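PDB 4J6O: metallophosphoesterase from Clostridium thermocellum, which removes 2',3' phosphates from RNA ends as the manganese-binding phosphatase component of the bacterial Pnkp-Hen1 RNA repair system. Local coordinates for the manganese (II) ion site. Sequence-based numbering; all coordinates share one arbitrary frame.

The manganese (II) ion site. Residues 19, 21, 65, 67, 69, 95-96, 155, 208, 224. With MN (manganese (II) ion), chain B; CIT (citric acid), chain C.
Asp19 and His21 both carry CG anti to their carbonyl carbons (chi1 -54° and -74°), which turns OD2 of the one and NE2 of the other onto the same manganese. Asp65 adds its carboxylate OD2 at 2.2 Å from MN. Citrate supplies two more ligands, the carboxylate oxygens O1 and O5, and with water 1 they give a nearly octahedral arrangement. Behind the metal the ligands are braced: the ring N-H at ND1 of His21 reaches the carbonyl O of Val67 at 2.8 Å, in the plane of the ring, while the spare oxygen OD1 of Asp65 takes the backbone N-H of His96 on its syn lone pair. Asp224 OD2 stays off the metal and hydrogen-bonds to the bound water instead, 2.7 Å from its oxygen, and may help orient it.

Arg69, extended from CG to NE, comes up end-on. Its NH1 meets the metal-bound citrate O5 at 2.9 Å, nearly straight, and NH2 forms a salt bridge to carboxylate O3 at 2.7 Å. NH1 also lies over one face of the His21 ring, near its rim. His96, at the start of helix 95-104, sets NE2 against the same O3, so two donors grip that oxygen; CE1 of His21 sits over the centre of the His96 ring. Asn95, its CG in the crowded position (chi1 49°), points ND2 at the citrate hydroxyl O7, 2.7 Å away, and His155 NE2 donates to O2 at 2.7 Å.

Citrate is probably a crystallisation additive, but its oxygens may mimic a bound phosphate. This is the calcineurin-like active site, where the metal and the surrounding donors would hold and polarise the RNA phosphate for hydrolysis.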
# COMPACT_ATOMS: atom_id res chain seq x y z
N ASP A 19 0.13 1.44 -4.72
CA ASP A 19 -1.21 0.86 -4.65
C ASP A 19 -1.46 -0.15 -5.76
O ASP A 19 -1.36 0.16 -6.95
CB ASP A 19 -2.24 1.97 -4.82
CG ASP A 19 -2.08 3.10 -3.87
OD1 ASP A 19 -0.96 3.65 -3.61
OD2 ASP A 19 -3.17 3.56 -3.39
N HIS A 21 -4.55 -2.25 -5.72
CA HIS A 21 -5.98 -2.19 -6.07
C HIS A 21 -6.35 -3.36 -7.02
O HIS A 21 -6.94 -3.16 -8.09
CB HIS A 21 -6.32 -0.85 -6.71
CG HIS A 21 -6.37 0.27 -5.72
ND1 HIS A 21 -7.19 0.23 -4.61
CD2 HIS A 21 -5.75 1.47 -5.69
CE1 HIS A 21 -7.02 1.32 -3.90
NE2 HIS A 21 -6.16 2.10 -4.54
N ASP A 65 -3.42 -0.37 0.17
CA ASP A 65 -4.48 -0.24 -0.86
C ASP A 65 -4.37 -1.42 -1.82
O ASP A 65 -4.24 -1.29 -3.04
CB ASP A 65 -4.42 1.10 -1.58
CG ASP A 65 -5.39 2.14 -0.94
OD1 ASP A 65 -5.88 1.84 0.15
OD2 ASP A 65 -5.61 3.22 -1.50
N VAL A 67 -6.79 -3.70 -1.98
CA VAL A 67 -8.13 -4.08 -2.38
C VAL A 67 -8.85 -2.96 -3.11
O VAL A 67 -8.33 -1.87 -3.22
CB VAL A 67 -8.94 -4.52 -1.13
CG1 VAL A 67 -8.20 -5.65 -0.36
CG2 VAL A 67 -9.14 -3.35 -0.18
N ARG A 69 -11.50 -2.00 -6.73
CA ARG A 69 -11.39 -1.52 -8.11
C ARG A 69 -10.98 -2.56 -9.12
O ARG A 69 -11.65 -2.77 -10.13
CB ARG A 69 -10.47 -0.32 -8.28
CG ARG A 69 -10.96 0.94 -7.55
CD ARG A 69 -10.06 2.12 -7.85
NE ARG A 69 -10.56 3.37 -7.24
CZ ARG A 69 -9.97 3.99 -6.23
NH1 ARG A 69 -8.88 3.48 -5.64
NH2 ARG A 69 -10.49 5.13 -5.75
N ASN A 95 -6.16 3.28 3.16
CA ASN A 95 -7.50 3.61 3.57
C ASN A 95 -8.52 2.56 3.10
O ASN A 95 -9.51 2.24 3.81
CB ASN A 95 -7.87 5.05 3.10
CG ASN A 95 -7.54 5.34 1.58
OD1 ASN A 95 -6.49 4.96 0.97
ND2 ASN A 95 -8.47 6.08 0.98
N HIS A 96 -8.33 2.05 1.89
CA HIS A 96 -9.28 1.09 1.37
C HIS A 96 -9.22 -0.20 2.15
O HIS A 96 -10.26 -0.86 2.32
CB HIS A 96 -8.98 0.81 -0.14
CG HIS A 96 -9.34 1.96 -1.03
ND1 HIS A 96 -10.43 1.94 -1.87
CD2 HIS A 96 -8.74 3.17 -1.22
CE1 HIS A 96 -10.51 3.09 -2.51
NE2 HIS A 96 -9.50 3.86 -2.13
N HIS A 155 1.29 4.74 3.97
CA HIS A 155 0.44 4.89 2.77
C HIS A 155 0.31 6.35 2.34
O HIS A 155 0.64 6.68 1.19
CB HIS A 155 -0.94 4.29 3.03
CG HIS A 155 -1.85 4.44 1.88
ND1 HIS A 155 -1.70 3.71 0.72
CD2 HIS A 155 -2.89 5.28 1.68
CE1 HIS A 155 -2.62 4.08 -0.15
NE2 HIS A 155 -3.37 5.02 0.41
N HIS A 208 0.10 8.19 -1.85
CA HIS A 208 -1.14 8.83 -1.48
C HIS A 208 -2.02 9.08 -2.68
O HIS A 208 -2.57 8.13 -3.22
CB HIS A 208 -0.90 10.15 -0.69
CG HIS A 208 -2.10 10.63 0.06
ND1 HIS A 208 -3.26 9.89 0.21
CD2 HIS A 208 -2.29 11.78 0.75
CE1 HIS A 208 -4.13 10.60 0.93
NE2 HIS A 208 -3.56 11.73 1.26
N ASP A 224 2.57 6.10 -6.02
CA ASP A 224 1.30 5.62 -6.59
C ASP A 224 1.07 6.19 -7.98
O ASP A 224 0.57 7.31 -8.09
CB ASP A 224 0.13 6.01 -5.68
CG ASP A 224 -1.21 5.50 -6.19
OD1 ASP A 224 -1.19 4.80 -7.21
OD2 ASP A 224 -2.27 5.78 -5.55
MN MN B . -5.30 3.96 -3.51
C1 CIT C . -5.21 6.92 -1.88
O1 CIT C . -4.70 5.96 -2.58
O2 CIT C . -4.79 7.00 -0.68
C2 CIT C . -6.24 7.87 -2.44
C3 CIT C . -7.53 7.13 -2.82
O7 CIT C . -7.87 6.38 -1.61
C4 CIT C . -8.39 8.38 -3.03
C5 CIT C . -9.61 7.52 -3.23
O3 CIT C . -10.07 6.36 -3.33
O4 CIT C . -10.59 8.29 -3.38
C6 CIT C . -7.27 6.14 -3.97
O5 CIT C . -7.26 4.92 -3.67
O6 CIT C . -7.01 6.68 -5.10
O HOH W 1 -4.82 4.89 -5.56